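Local coordinates for protein LRIM1 (Anopheles gambiae, PDB 3O53), which acts, in complex with the leucine-rich repeat protein APL1C, in regulating the complement-like immunity of the mosquito, here represented by its leucine-rich repeat domain, at residues A[92-97]-A[111-116]; A[156-161]-A[180-185]; A[200-205]-A[223-228]. One frame throughout, in Å; residues are numbered along the deposited sequence.

Contact 1 (A[92-97]-A[111-116]); sequences VQELLV and ISRVSC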
loop_
_atom_site.group_PDB
_atom_site.type_symbol
_atom_site.label_atom_id
_atom_site.label_comp_id
_atom_site.label_asym_id
_atom_site.label_seq_id
_atom_site.Cartn_x
_atom_site.Cartn_y
_atom_site.Cartn_z
ATOM N N VAL A 92 9.687 8.119 12.360
ATOM C CA VAL A 92 9.308 9.312 11.610
ATOM C C VAL A 92 7.791 9.501 11.568
ATOM O O VAL A 92 7.046 8.545 11.384
ATOM C CB VAL A 92 9.883 9.268 10.174
ATOM C CG1 VAL A 92 9.389 10.448 9.362
ATOM C CG2 VAL A 92 11.411 9.255 10.230
ATOM N N GLN A 93 7.348 10.744 11.748
ATOM C CA GLN A 93 5.935 11.089 11.664
ATOM C C GLN A 93 5.597 11.789 10.352
ATOM O O GLN A 93 4.541 11.549 9.777
ATOM C CB GLN A 93 5.536 11.977 12.849
ATOM C CG GLN A 93 5.761 11.310 14.197
ATOM C CD GLN A 93 5.298 12.165 15.361
ATOM O OE1 GLN A 93 5.514 13.372 15.377
ATOM N NE2 GLN A 93 4.665 11.537 16.345
ATOM N N GLU A 94 6.481 12.661 9.873
ATOM C CA GLU A 94 6.229 13.343 8.609
ATOM C C GLU A 94 7.459 13.277 7.723
ATOM O O GLU A 94 8.566 13.564 8.153
ATOM C CB GLU A 94 5.813 14.803 8.847
ATOM C CG GLU A 94 4.641 14.948 9.803
ATOM C CD GLU A 94 4.136 16.378 9.882
ATOM O OE1 GLU A 94 4.143 17.068 8.840
ATOM O OE2 GLU A 94 3.736 16.811 10.983
ATOM N N LEU A 95 7.251 12.918 6.470
ATOM C CA LEU A 95 8.350 12.617 5.570
ATOM C C LEU A 95 8.203 13.442 4.303
ATOM O O LEU A 95 7.122 13.505 3.727
ATOM C CB LEU A 95 8.323 11.112 5.243
ATOM C CG LEU A 95 9.208 10.550 4.132
ATOM C CD1 LEU A 95 10.664 10.826 4.453
ATOM C CD2 LEU A 95 8.938 9.037 3.964
ATOM N N LEU A 96 9.289 14.078 3.871
ATOM C CA LEU A 96 9.297 14.813 2.612
ATOM C C LEU A 96 10.516 14.422 1.786
ATOM O O LEU A 96 11.635 14.425 2.284
ATOM C CB LEU A 96 9.346 16.325 2.868
ATOM C CG LEU A 96 8.257 16.896 3.776
ATOM C CD1 LEU A 96 8.621 16.677 5.223
ATOM C CD2 LEU A 96 8.043 18.385 3.498
ATOM N N VAL A 97 10.306 14.112 0.515
ATOM C CA VAL A 97 11.412 13.709 -0.334
ATOM C C VAL A 97 11.368 14.430 -1.680
ATOM O O VAL A 97 10.379 15.085 -2.012
ATOM C CB VAL A 97 11.447 12.172 -0.495
ATOM C CG1 VAL A 97 11.484 11.525 0.882
ATOM C CG2 VAL A 97 10.243 11.680 -1.277
ATOM N N ILE A 111 4.465 7.226 10.488
ATOM C CA ILE A 111 4.181 8.205 9.442
ATOM C C ILE A 111 2.696 8.494 9.260
ATOM O O ILE A 111 1.890 7.585 9.098
ATOM C CB ILE A 111 4.792 7.776 8.091
ATOM C CG1 ILE A 111 6.314 7.950 8.122
ATOM C CG2 ILE A 111 4.179 8.583 6.941
ATOM C CD1 ILE A 111 7.037 7.231 6.987
ATOM N N SER A 112 2.344 9.778 9.305
ATOM C CA SER A 112 0.996 10.216 9.001
ATOM C C SER A 112 0.970 11.189 7.819
ATOM O O SER A 112 -0.107 11.553 7.358
ATOM C CB SER A 112 0.322 10.858 10.233
ATOM O OG SER A 112 1.043 12.002 10.670
ATOM N N ARG A 113 2.142 11.598 7.319
ATOM C CA ARG A 113 2.211 12.500 6.164
ATOM C C ARG A 113 3.429 12.167 5.292
ATOM O O ARG A 113 4.542 12.023 5.796
ATOM C CB ARG A 113 2.310 13.990 6.590
ATOM C CG ARG A 113 1.266 14.474 7.597
ATOM C CD ARG A 113 -0.083 14.839 6.964
ATOM N NE ARG A 113 -1.161 14.109 7.629
ATOM C CZ ARG A 113 -2.051 14.618 8.473
ATOM N NH1 ARG A 113 -2.072 15.907 8.783
ATOM N NH2 ARG A 113 -2.957 13.811 8.996
ATOM N N VAL A 114 3.212 12.049 3.987
ATOM C CA VAL A 114 4.313 11.904 3.040
ATOM C C VAL A 114 4.128 12.918 1.920
ATOM O O VAL A 114 3.012 13.144 1.455
ATOM C CB VAL A 114 4.369 10.486 2.431
ATOM C CG1 VAL A 114 5.652 10.299 1.622
ATOM C CG2 VAL A 114 4.281 9.422 3.524
ATOM N N SER A 115 5.227 13.526 1.491
ATOM C CA SER A 115 5.192 14.509 0.414
ATOM C C SER A 115 6.332 14.205 -0.539
ATOM O O SER A 115 7.442 13.933 -0.093
ATOM C CB SER A 115 5.357 15.927 0.978
ATOM O OG SER A 115 4.483 16.154 2.080
ATOM N N CYS A 116 6.066 14.245 -1.842
ATOM C CA CYS A 116 7.092 13.974 -2.846
ATOM C C CYS A 116 7.087 15.090 -3.894
ATOM O O CYS A 116 6.062 15.343 -4.516
ATOM C CB CYS A 116 6.824 12.619 -3.520
ATOM S SG CYS A 116 6.474 11.252 -2.381
HETATM O O HOH W 1 1.482 14.631 11.185
HETATM O O HOH W 2 5.030 15.163 4.384
#
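Two successive coils of the leucine-rich repeat solenoid meet here through short parallel strands, Glu94-Val97 and Arg113-Cys116, whose axes run 7° apart and approach to 4.7 Å. They belong to a three-stranded parallel sheet that strand 73-76 completes on the other side of 91-97. The pairing is regular: Leu95 N donates to Arg113 O, Ser115 N to Leu95 O and Val97 N to Ser115 O, each at 2.9 Å. Toward the N-terminal end of the two segments, Gln93 O takes Ser112 N at 2.9 Å in a nearly straight bond (168° at the hydrogen) and also a weak one from Arg113 N.

On the inward face Leu95 carries the apolar packing. Its CG stands anti to the backbone N (chi1 169°), and CD2 touches Ile111 CD1 at 4.0 Å as well as CG1 of Val114; Leu104 of strand 103-105 lies against both Leu95 and Val114. Further along, Val97 CG2 rests 4.0 Å from Cys116 SG, the sulfur that is tied to Cys142 in a disulfide.

The face of Glu94, Leu96, Arg113 and Ser115 is more polar. Glu94 and Arg113 lie side by side through their CG methylenes, with no salt bridge between them: Arg113 bends at chi2 and its NE donates to Ser112 O. One water joins Glu94 OE2, weakly, to Ser112 OG. A second one donates to Leu95 O at 2.7 Å, adding to the bond from Ser115 N, and is also hydrogen-bonded to Ser115 OG.

Contact 2 (A[156-161]-A[180-185]); sequences IDTVNF and FIYDVK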
loop_
_atom_site.group_PDB
_atom_site.type_symbol
_atom_site.label_atom_id
_atom_site.label_comp_id
_atom_site.label_asym_id
_atom_site.label_seq_id
_atom_site.Cartn_x
_atom_site.Cartn_y
_atom_site.Cartn_z
ATOM N N ILE A 156 -6.323 3.337 7.402
ATOM C CA ILE A 156 -7.175 3.963 6.401
ATOM C C ILE A 156 -8.657 3.546 6.559
ATOM O O ILE A 156 -8.975 2.385 6.763
ATOM C CB ILE A 156 -6.632 3.671 4.980
ATOM C CG1 ILE A 156 -5.233 4.297 4.851
ATOM C CG2 ILE A 156 -7.574 4.229 3.901
ATOM C CD1 ILE A 156 -4.420 3.729 3.699
ATOM N N ASP A 157 -9.552 4.523 6.481
ATOM C CA ASP A 157 -10.966 4.299 6.760
ATOM C C ASP A 157 -11.781 4.199 5.479
ATOM O O ASP A 157 -12.808 3.521 5.433
ATOM C CB ASP A 157 -11.505 5.453 7.623
ATOM C CG ASP A 157 -12.731 5.064 8.408
ATOM O OD1 ASP A 157 -12.687 4.030 9.107
ATOM O OD2 ASP A 157 -13.739 5.789 8.330
ATOM N N THR A 158 -11.332 4.884 4.432
ATOM C CA THR A 158 -12.028 4.819 3.154
ATOM C C THR A 158 -11.050 5.008 2.005
ATOM O O THR A 158 -9.942 5.519 2.186
ATOM C CB THR A 158 -13.152 5.894 3.042
ATOM O OG1 THR A 158 -12.571 7.186 2.869
ATOM C CG2 THR A 158 -14.030 5.915 4.279
ATOM N N VAL A 159 -11.471 4.583 0.818
ATOM C CA VAL A 159 -10.652 4.688 -0.377
ATOM C C VAL A 159 -11.462 5.292 -1.518
ATOM O O VAL A 159 -12.576 4.862 -1.794
ATOM C CB VAL A 159 -10.137 3.304 -0.829
ATOM C CG1 VAL A 159 -9.524 3.389 -2.240
ATOM C CG2 VAL A 159 -9.115 2.774 0.176
ATOM N N ASN A 160 -10.879 6.284 -2.182
ATOM C CA ASN A 160 -11.458 6.870 -3.377
ATOM C C ASN A 160 -10.425 6.742 -4.490
ATOM O O ASN A 160 -9.401 7.423 -4.473
ATOM C CB ASN A 160 -11.812 8.344 -3.124
ATOM C CG ASN A 160 -12.416 9.035 -4.346
ATOM O OD1 ASN A 160 -12.450 8.483 -5.449
ATOM N ND2 ASN A 160 -12.890 10.261 -4.145
ATOM N N PHE A 161 -10.685 5.855 -5.442
ATOM C CA PHE A 161 -9.713 5.543 -6.479
ATOM C C PHE A 161 -9.291 6.772 -7.262
ATOM O O PHE A 161 -8.165 6.850 -7.722
ATOM C CB PHE A 161 -10.266 4.489 -7.447
ATOM C CG PHE A 161 -10.276 3.090 -6.883
ATOM C CD1 PHE A 161 -9.160 2.585 -6.221
ATOM C CD2 PHE A 161 -11.396 2.280 -7.025
ATOM C CE1 PHE A 161 -9.163 1.292 -5.699
ATOM C CE2 PHE A 161 -11.410 0.985 -6.511
ATOM C CZ PHE A 161 -10.291 0.487 -5.847
ATOM N N PHE A 180 -8.814 -0.337 7.788
ATOM C CA PHE A 180 -10.166 -0.416 8.332
ATOM C C PHE A 180 -11.160 0.142 7.332
ATOM O O PHE A 180 -12.145 0.780 7.704
ATOM C CB PHE A 180 -10.219 0.322 9.671
ATOM C CG PHE A 180 -9.305 -0.269 10.688
ATOM C CD1 PHE A 180 -9.712 -1.349 11.450
ATOM C CD2 PHE A 180 -8.008 0.200 10.833
ATOM C CE1 PHE A 180 -8.849 -1.944 12.368
ATOM C CE2 PHE A 180 -7.140 -0.386 11.752
ATOM C CZ PHE A 180 -7.565 -1.461 12.518
ATOM N N ILE A 181 -10.891 -0.125 6.054
ATOM C CA ILE A 181 -11.658 0.465 4.960
ATOM C C ILE A 181 -13.098 -0.044 4.957
ATOM O O ILE A 181 -13.339 -1.239 4.801
ATOM C CB ILE A 181 -10.981 0.164 3.603
ATOM C CG1 ILE A 181 -9.620 0.869 3.546
ATOM C CG2 ILE A 181 -11.863 0.610 2.446
ATOM C CD1 ILE A 181 -8.636 0.211 2.587
ATOM N N TYR A 182 -14.055 0.865 5.140
ATOM C CA TYR A 182 -15.464 0.476 5.162
ATOM C C TYR A 182 -16.184 0.910 3.888
ATOM O O TYR A 182 -17.303 0.461 3.615
ATOM C CB TYR A 182 -16.176 1.045 6.400
ATOM C CG TYR A 182 -16.497 2.512 6.295
ATOM C CD1 TYR A 182 -17.752 2.940 5.885
ATOM C CD2 TYR A 182 -15.547 3.475 6.610
ATOM C CE1 TYR A 182 -18.057 4.287 5.792
ATOM C CE2 TYR A 182 -15.842 4.827 6.515
ATOM C CZ TYR A 182 -17.096 5.226 6.104
ATOM O OH TYR A 182 -17.387 6.566 6.016
ATOM N N ASP A 183 -15.535 1.750 3.090
ATOM C CA ASP A 183 -16.153 2.235 1.855
ATOM C C ASP A 183 -15.114 2.471 0.764
ATOM O O ASP A 183 -14.038 3.008 1.020
ATOM C CB ASP A 183 -16.906 3.542 2.129
ATOM C CG ASP A 183 -17.736 4.002 0.939
ATOM O OD1 ASP A 183 -18.552 3.205 0.430
ATOM O OD2 ASP A 183 -17.570 5.163 0.510
ATOM N N VAL A 184 -15.437 2.062 -0.454
ATOM C CA VAL A 184 -14.588 2.347 -1.601
ATOM C C VAL A 184 -15.458 2.985 -2.677
ATOM O O VAL A 184 -16.602 2.595 -2.869
ATOM C CB VAL A 184 -13.938 1.057 -2.170
ATOM C CG1 VAL A 184 -13.140 1.362 -3.428
ATOM C CG2 VAL A 184 -13.040 0.389 -1.128
ATOM N N LYS A 185 -14.917 3.964 -3.384
ATOM C CA LYS A 185 -15.619 4.536 -4.513
ATOM C C LYS A 185 -14.597 5.009 -5.528
ATOM O O LYS A 185 -13.402 4.901 -5.292
ATOM C CB LYS A 185 -16.511 5.698 -4.063
ATOM C CG LYS A 185 -15.758 6.929 -3.600
ATOM C CD LYS A 185 -16.729 8.042 -3.230
ATOM C CE LYS A 185 -16.011 9.367 -3.001
ATOM N NZ LYS A 185 -16.957 10.488 -2.722
HETATM O O HOH W 3 -13.705 1.778 9.656
HETATM O O HOH W 4 -14.740 6.049 -0.221
#
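Phe161 N donates to Lys185 O at 2.9 Å, one of the backbone bonds of a two-stranded parallel sheet joining adjacent coils of the leucine-rich repeat solenoid. The axes of strands 158-160 and 183-185 run 2° apart. Earlier in the pairing Val159 N donates to Asp183 O, and Val159 O takes Lys185 N at 3.0 Å. A water also lies within hydrogen-bonding distance of Val159 O and of Asp183 OD2, though it has more acceptors around it than protons to give, so neither bond is certain. Toward the N-terminal end of the two segments, Phe180 N donates to Ile156 O and Tyr182 N to Asp157 O, the latter tilted 31° from the carbonyl plane.

Buried side chains fill the inward face. Val159 CG2 meets Ile181 CD1 at 3.6 Å, while its CB packs on Val184 CG2. The other branch of Val184, CG1, anti to the backbone N (chi1 176°), reaches Phe161 CE2 at 3.6 Å. Ile156 and Ile181 lie side by side, CG2 against CG1. Leu203 and Glu209 from the following coil also touch Val184.

The other face carries Thr158, Asn160, Asp183 and Lys185. In the loops leading to it, Asp157 OD2 lies by the edge of the Tyr182 ring, whose exact position is uncertain; the ring of His312, from the C-terminal tag, meets Tyr182 too. A water donates to both Asp157 OD1 and Phe180 O, bridging the two segments. Asn160 OD1 is taken by Ala162 N, just beyond the strand, and the amide crosses the extended Lys185 chain, ND2 lying 3.4 Å from Lys185 CE.

Contact 3 (A[200-205]-A[223-228]); sequences SNKLAF and NNKLVL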
loop_
_atom_site.group_PDB
_atom_site.type_symbol
_atom_site.label_atom_id
_atom_site.label_comp_id
_atom_site.label_asym_id
_atom_site.label_seq_id
_atom_site.Cartn_x
_atom_site.Cartn_y
_atom_site.Cartn_z
ATOM N N SER A 200 -8.901 -8.271 4.814
ATOM C CA SER A 200 -8.960 -7.833 6.203
ATOM C C SER A 200 -9.251 -6.348 6.334
ATOM O O SER A 200 -8.545 -5.629 7.023
ATOM C CB SER A 200 -7.662 -8.178 6.917
ATOM O OG SER A 200 -7.505 -9.578 6.950
ATOM N N ASN A 201 -10.277 -5.893 5.633
ATOM C CA ASN A 201 -10.814 -4.570 5.858
ATOM C C ASN A 201 -12.259 -4.780 6.300
ATOM O O ASN A 201 -12.605 -5.873 6.731
ATOM C CB ASN A 201 -10.665 -3.698 4.617
ATOM C CG ASN A 201 -9.263 -3.126 4.490
ATOM O OD1 ASN A 201 -8.888 -2.218 5.224
ATOM N ND2 ASN A 201 -8.489 -3.647 3.547
ATOM N N LYS A 202 -13.091 -3.749 6.220
ATOM C CA LYS A 202 -14.443 -3.845 6.761
ATOM C C LYS A 202 -15.510 -3.493 5.724
ATOM O O LYS A 202 -16.541 -2.920 6.070
ATOM C CB LYS A 202 -14.587 -2.915 7.974
ATOM C CG LYS A 202 -13.428 -2.962 8.970
ATOM C CD LYS A 202 -13.311 -4.313 9.694
ATOM C CE LYS A 202 -12.115 -4.316 10.659
ATOM N NZ LYS A 202 -11.627 -5.679 11.047
ATOM N N LEU A 203 -15.260 -3.827 4.460
ATOM C CA LEU A 203 -16.209 -3.533 3.380
ATOM C C LEU A 203 -17.464 -4.402 3.420
ATOM O O LEU A 203 -17.391 -5.595 3.688
ATOM C CB LEU A 203 -15.530 -3.711 2.025
ATOM C CG LEU A 203 -14.493 -2.645 1.651
ATOM C CD1 LEU A 203 -13.688 -3.095 0.428
ATOM C CD2 LEU A 203 -15.177 -1.316 1.379
ATOM N N ALA A 204 -18.610 -3.791 3.128
ATOM C CA ALA A 204 -19.891 -4.495 3.074
ATOM C C ALA A 204 -20.419 -4.656 1.642
ATOM O O ALA A 204 -21.252 -5.513 1.390
ATOM C CB ALA A 204 -20.930 -3.741 3.922
ATOM N N PHE A 205 -19.963 -3.813 0.717
ATOM C CA PHE A 205 -20.481 -3.833 -0.654
ATOM C C PHE A 205 -19.330 -3.774 -1.655
ATOM O O PHE A 205 -18.536 -2.840 -1.642
ATOM C CB PHE A 205 -21.425 -2.641 -0.884
ATOM C CG PHE A 205 -22.052 -2.606 -2.256
ATOM C CD1 PHE A 205 -22.501 -3.770 -2.865
ATOM C CD2 PHE A 205 -22.229 -1.399 -2.924
ATOM C CE1 PHE A 205 -23.097 -3.735 -4.124
ATOM C CE2 PHE A 205 -22.826 -1.358 -4.181
ATOM C CZ PHE A 205 -23.258 -2.534 -4.780
ATOM N N ASN A 223 -11.998 -11.790 4.152
ATOM C CA ASN A 223 -12.174 -11.308 5.526
ATOM C C ASN A 223 -12.547 -9.835 5.601
ATOM O O ASN A 223 -12.038 -9.077 6.434
ATOM C CB ASN A 223 -10.934 -11.608 6.374
ATOM C CG ASN A 223 -10.830 -13.095 6.725
ATOM O OD1 ASN A 223 -11.718 -13.870 6.394
ATOM N ND2 ASN A 223 -9.753 -13.490 7.376
ATOM N N ASN A 224 -13.448 -9.440 4.715
ATOM C CA ASN A 224 -14.169 -8.197 4.895
ATOM C C ASN A 224 -15.526 -8.536 5.517
ATOM O O ASN A 224 -15.614 -9.468 6.309
ATOM C CB ASN A 224 -14.288 -7.463 3.567
ATOM C CG ASN A 224 -13.044 -6.637 3.260
ATOM O OD1 ASN A 224 -13.048 -5.425 3.417
ATOM N ND2 ASN A 224 -11.967 -7.303 2.854
ATOM N N LYS A 225 -16.568 -7.790 5.175
ATOM C CA LYS A 225 -17.908 -8.077 5.678
ATOM C C LYS A 225 -18.902 -7.974 4.544
ATOM O O LYS A 225 -20.009 -7.464 4.719
ATOM C CB LYS A 225 -18.274 -7.093 6.793
ATOM C CG LYS A 225 -17.236 -7.070 7.898
ATOM C CD LYS A 225 -17.736 -6.372 9.138
ATOM C CE LYS A 225 -17.238 -4.957 9.203
ATOM N NZ LYS A 225 -17.064 -4.561 10.616
ATOM N N LEU A 226 -18.496 -8.463 3.373
ATOM C CA LEU A 226 -19.293 -8.296 2.167
ATOM C C LEU A 226 -20.628 -9.022 2.260
ATOM O O LEU A 226 -20.689 -10.191 2.624
ATOM C CB LEU A 226 -18.532 -8.809 0.944
ATOM C CG LEU A 226 -17.250 -8.059 0.586
ATOM C CD1 LEU A 226 -16.562 -8.750 -0.583
ATOM C CD2 LEU A 226 -17.530 -6.572 0.261
ATOM N N VAL A 227 -21.692 -8.316 1.904
ATOM C CA VAL A 227 -23.018 -8.911 1.811
ATOM C C VAL A 227 -23.438 -8.995 0.342
ATOM O O VAL A 227 -24.036 -9.980 -0.090
ATOM C CB VAL A 227 -24.060 -8.069 2.569
ATOM C CG1 VAL A 227 -25.392 -8.794 2.604
ATOM C CG2 VAL A 227 -23.576 -7.748 3.987
ATOM N N LEU A 228 -23.115 -7.956 -0.425
ATOM C CA LEU A 228 -23.529 -7.863 -1.823
ATOM C C LEU A 228 -22.371 -7.529 -2.752
ATOM O O LEU A 228 -21.400 -6.894 -2.348
ATOM C CB LEU A 228 -24.599 -6.779 -1.994
ATOM C CG LEU A 228 -25.908 -6.974 -1.237
ATOM C CD1 LEU A 228 -26.880 -5.838 -1.568
ATOM C CD2 LEU A 228 -26.508 -8.331 -1.573
HETATM O O HOH W 5 -8.900 -10.932 8.615
#
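The backbones of 200-205 and 223-228 run almost parallel, their end-to-end directions 3° apart, as equivalent parts of successive leucine-rich repeats. Strand pairing is limited to one parallel bridge, Phe205 with Leu228. Earlier, two amides tie the coils: Lys225 N donates to Leu203 O at 2.8 Å, and Val227 N to Ala204 O in a nearly straight bond (175° at the hydrogen).

Asn224 is the central side chain. Its OD1 accepts Leu203 N at 2.9 Å, with the donor in the carbonyl plane on a lone pair, while ND2 donates to Leu198 O; both ends of the Asn224 amide thus hold the backbone of the preceding coil. This is the asparagine contact characteristic of leucine-rich repeats, and Asn201 repeats it one coil earlier, its ND2 bonding Leu176 O and Leu198 O.

Leu226 CD2 packs on Leu203 CB at 3.9 Å. Phe205, with CG anti to the backbone N (chi1 -178°), sets its ring edge toward Leu228 O, and CD1 lies 3.8 Å from Leu228 CB. At the other end a water bridges Ser200 OG and Asn223 ND2.

The segments follow strands 195-197 and 218-220 and lead into strands 205-206 and 228-229. Helix 303-310 covers the far end, with Ala304 against Val227 and Leu228, and Asp305 and Ile308 against Leu228.

All three contacts join successive coils of one solenoid and follow one another along the chain. Contacts 2 and 3 have centres 11 Å apart and touch directly: Ile181 O and Lys202 N lie 2.9 Å apart, and Asn201 OD1 is 3.0 Å from Ile181 N, both probable hydrogen bonds, so the second segment of contact 2 adjoins the first of contact 3. Contact 1 stands apart, its centre 21 Å from that of contact 2 and 30 Å from that of contact 3, which lies on the opposite side of the chain's centre. The side chain of Val97 in contact 1 is about 13 Å from an N-acetylglucosamine of the glycan on Asn64.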